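Local coordinates for protein filamentous hemagglutinin (Bordetella pertussis, PDB 1RWR) that is an adhesin whose N-terminal secretion domain, a parallel beta-helix, probably directs export of the protein through the two-partner secretion pathway, at residues Q1-Q6 and N34-F39. Residues are numbered along the deposited sequence; the frame is centred on the assembly and turned at random.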
ATOM      1  N   GLN A   1       3.361  -3.960 -20.394  1.00 26.99           N
ATOM      2  CA  GLN A   1       4.416  -4.235 -19.380  1.00 26.13           C
ATOM      3  C   GLN A   1       5.009  -2.928 -18.872  1.00 24.44           C
ATOM      4  O   GLN A   1       5.890  -2.913 -17.994  1.00 23.12           O
ATOM      5  CB  GLN A   1       5.487  -5.077 -20.057  1.00 27.89           C
ATOM      6  CG  GLN A   1       5.013  -5.536 -21.437  1.00 31.24           C
ATOM      7  CD  GLN A   1       6.118  -6.092 -22.303  1.00 36.04           C
ATOM      8  OE1 GLN A   1       5.850  -6.692 -23.369  1.00 40.01           O
ATOM      9  NE2 GLN A   1       7.374  -5.890 -21.867  1.00 38.72           N
ATOM     10  N   GLY A   2       4.500  -1.832 -19.418  1.00 22.65           N
ATOM     11  CA  GLY A   2       5.047  -0.525 -19.175  1.00 21.10           C
ATOM     12  C   GLY A   2       3.996   0.414 -18.633  1.00 19.28           C
ATOM     13  O   GLY A   2       3.217   0.034 -17.772  1.00 17.96           O
ATOM     14  N   LEU A   3       4.031   1.653 -19.112  1.00 18.53           N
ATOM     15  CA  LEU A   3       3.121   2.711 -18.659  1.00 17.33           C
ATOM     16  C   LEU A   3       2.350   3.234 -19.851  1.00 16.66           C
ATOM     17  O   LEU A   3       2.942   3.842 -20.761  1.00 16.24           O
ATOM     18  CB  LEU A   3       3.933   3.871 -18.037  1.00 17.57           C
ATOM     19  CG  LEU A   3       4.594   3.691 -16.696  1.00 18.90           C
ATOM     20  CD1 LEU A   3       5.670   4.762 -16.427  1.00 20.98           C
ATOM     21  CD2 LEU A   3       3.556   3.720 -15.601  1.00 18.84           C
ATOM     22  N   VAL A   4       1.044   3.017 -19.849  1.00 16.32           N
ATOM     23  CA  VAL A   4       0.180   3.457 -20.926  1.00 16.01           C
ATOM     24  C   VAL A   4      -0.950   4.255 -20.316  1.00 15.25           C
ATOM     25  O   VAL A   4      -1.895   3.674 -19.799  1.00 14.40           O
ATOM     26  CB  VAL A   4      -0.364   2.243 -21.756  1.00 16.19           C
ATOM     27  CG1 VAL A   4      -1.254   2.705 -22.888  1.00 17.81           C
ATOM     28  CG2 VAL A   4       0.769   1.468 -22.308  1.00 17.97           C
ATOM     29  N   PRO A   5      -0.853   5.582 -20.364  1.00 14.74           N
ATOM     30  CA  PRO A   5      -1.882   6.421 -19.751  1.00 15.21           C
ATOM     31  C   PRO A   5      -3.135   6.536 -20.593  1.00 15.63           C
ATOM     32  O   PRO A   5      -3.148   6.192 -21.818  1.00 17.15           O
ATOM     33  CB  PRO A   5      -1.209   7.788 -19.666  1.00 15.95           C
ATOM     34  CG  PRO A   5      -0.296   7.822 -20.871  1.00 14.52           C
ATOM     35  CD  PRO A   5       0.201   6.392 -21.022  1.00 14.83           C
ATOM     36  N   GLN A   6      -4.162   7.054 -19.933  1.00 15.80           N
ATOM     37  CA  GLN A   6      -5.434   7.409 -20.554  1.00 16.69           C
ATOM     38  C   GLN A   6      -5.824   8.832 -20.165  1.00 17.09           C
ATOM     39  O   GLN A   6      -5.302   9.382 -19.197  1.00 17.39           O
ATOM     40  CB  GLN A   6      -6.514   6.432 -20.108  1.00 16.67           C
ATOM     41  CG  GLN A   6      -6.261   5.014 -20.673  1.00 18.38           C
ATOM     42  CD  GLN A   6      -7.139   3.921 -20.123  1.00 22.43           C
ATOM     43  OE1 GLN A   6      -7.391   2.920 -20.821  1.00 28.51           O
ATOM     44  NE2 GLN A   6      -7.603   4.068 -18.924  1.00 20.82           N
ATOM     45  N   ASN A  34      -5.657   9.547 -12.218  1.00 14.06           N
ATOM     46  CA  ASN A  34      -4.968   9.169 -13.424  1.00 14.06           C
ATOM     47  C   ASN A  34      -5.332   7.741 -13.790  1.00 14.19           C
ATOM     48  O   ASN A  34      -5.108   6.826 -12.994  1.00 14.59           O
ATOM     49  CB  ASN A  34      -3.480   9.255 -13.189  1.00 13.88           C
ATOM     50  CG  ASN A  34      -3.053  10.653 -12.844  1.00 13.82           C
ATOM     51  OD1 ASN A  34      -2.886  11.468 -13.763  1.00 13.30           O
ATOM     52  ND2 ASN A  34      -3.025  10.999 -11.521  1.00 12.40           N
ATOM     53  N   LYS A  35      -5.947   7.560 -14.947  1.00 14.05           N
ATOM     54  CA  LYS A  35      -6.301   6.221 -15.431  1.00 15.02           C
ATOM     55  C   LYS A  35      -5.245   5.772 -16.391  1.00 14.32           C
ATOM     56  O   LYS A  35      -4.724   6.568 -17.180  1.00 15.19           O
ATOM     57  CB  LYS A  35      -7.685   6.204 -16.084  1.00 15.80           C
ATOM     58  CG  LYS A  35      -8.828   6.321 -15.057  1.00 19.83           C
ATOM     59  CD  LYS A  35     -10.157   6.495 -15.743  1.00 24.80           C
ATOM     60  CE  LYS A  35     -11.278   6.654 -14.746  1.00 28.12           C
ATOM     61  NZ  LYS A  35     -11.779   5.307 -14.276  1.00 30.59           N
ATOM     62  N   PHE A  36      -4.924   4.490 -16.318  1.00 14.75           N
ATOM     63  CA  PHE A  36      -3.936   3.842 -17.156  1.00 14.54           C
ATOM     64  C   PHE A  36      -4.477   2.539 -17.690  1.00 15.01           C
ATOM     65  O   PHE A  36      -5.111   1.773 -16.961  1.00 13.93           O
ATOM     66  CB  PHE A  36      -2.712   3.467 -16.327  1.00 15.29           C
ATOM     67  CG  PHE A  36      -1.899   4.628 -15.863  1.00 13.94           C
ATOM     68  CD1 PHE A  36      -0.814   5.055 -16.595  1.00 13.78           C
ATOM     69  CD2 PHE A  36      -2.233   5.307 -14.686  1.00 14.40           C
ATOM     70  CE1 PHE A  36      -0.041   6.143 -16.172  1.00 15.37           C
ATOM     71  CE2 PHE A  36      -1.445   6.373 -14.269  1.00 14.05           C
ATOM     72  CZ  PHE A  36      -0.362   6.784 -15.013  1.00 15.01           C
ATOM     73  N   GLN A  37      -4.198   2.277 -18.960  1.00 15.71           N
ATOM     74  CA  GLN A  37      -4.418   0.949 -19.529  1.00 17.17           C
ATOM     75  C   GLN A  37      -3.451  -0.073 -18.905  1.00 16.17           C
ATOM     76  O   GLN A  37      -3.864  -1.211 -18.604  1.00 16.54           O
ATOM     77  CB  GLN A  37      -4.207   1.010 -21.039  1.00 18.04           C
ATOM     78  CG  GLN A  37      -4.760  -0.162 -21.789  1.00 24.23           C
ATOM     79  CD  GLN A  37      -3.688  -1.111 -22.250  1.00 31.78           C
ATOM     80  OE1 GLN A  37      -2.655  -0.689 -22.802  1.00 36.30           O
ATOM     81  NE2 GLN A  37      -3.916  -2.408 -22.030  1.00 35.66           N
ATOM     82  N   GLN A  38      -2.194   0.353 -18.729  1.00 15.23           N
ATOM     83  CA  GLN A  38      -1.124  -0.409 -18.110  1.00 15.90           C
ATOM     84  C   GLN A  38      -0.317   0.502 -17.177  1.00 14.62           C
ATOM     85  O   GLN A  38       0.030   1.638 -17.554  1.00 13.48           O
ATOM     86  CB  GLN A  38      -0.170  -0.970 -19.182  1.00 17.68           C
ATOM     87  CG  GLN A  38      -0.792  -2.080 -20.002  1.00 21.63           C
ATOM     88  CD  GLN A  38       0.189  -2.718 -20.919  1.00 28.27           C
ATOM     89  OE1 GLN A  38       1.024  -3.538 -20.481  1.00 33.04           O
ATOM     90  NE2 GLN A  38       0.135  -2.342 -22.190  1.00 31.10           N
ATOM     91  N   PHE A  39      -0.067   0.026 -15.958  1.00 13.12           N
ATOM     92  CA  PHE A  39       0.798   0.744 -14.996  1.00 12.55           C
ATOM     93  C   PHE A  39       1.802  -0.186 -14.355  1.00 12.63           C
ATOM     94  O   PHE A  39       1.428  -1.143 -13.645  1.00 14.33           O
ATOM     95  CB  PHE A  39      -0.031   1.432 -13.912  1.00 12.04           C
ATOM     96  CG  PHE A  39       0.774   2.347 -13.061  1.00 13.06           C
ATOM     97  CD1 PHE A  39       0.965   3.663 -13.450  1.00 13.04           C
ATOM     98  CD2 PHE A  39       1.376   1.889 -11.884  1.00 14.21           C
ATOM     99  CE1 PHE A  39       1.751   4.526 -12.686  1.00 13.34           C
ATOM    100  CE2 PHE A  39       2.201   2.738 -11.142  1.00 14.50           C
ATOM    101  CZ  PHE A  39       2.380   4.046 -11.548  1.00 14.30           C
TER
HETATM  102  O   HOH W   1      -6.171   9.754 -16.759  1.00 17.91           O
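An antiparallel pairing interrupted by a classic beta bulge joins the start of the chain, residues 1-6, to residues 34-39 at the N-terminal end of the beta-helix. Q37 and Q38 both face V4, whose N and O bond one to each residue of the bulge: V4 N donates almost straight (175°) to Q38 O at 2.9 Å, in the carbonyl plane and on a lone pair, while Q37 N reaches V4 O at 2.8 Å, nearly along the C=O axis but bent at the hydrogen (131°). Beyond P5, Q6 N bonds to K35 O, and a water bridges Q6 O and K35 N. V4 lies alongside both glutamines, CG1 against Q37 OE1 and CG2 against Q38 NE2. The extended Q38 side chain carries OE1 to the terminal amine, a very short 2.4 Å from Q1 N. Q6 crosses Q37 obliquely, its amide finding T81 through NE2, whereas Q37 NE2 bonds to D82. L3, F36 and F39 form a buried apolar group: L3 CD2 presses to within 3.4 Å of F39 CD1, which sits 3.5 Å above the centre of the F36 ring. P5 and F36 point apart, although P5 CB still touches F36 CE1 (4.0 Å). Short strand 4-5 thus pairs with F36, ending the outermost strand 31-36 of the long parallel sheet, and with Q38 past the corner at Q37; L3 and P5 also touch strand 10-12, while F36 and F39 pack on strand 75-80, the next parallel neighbour.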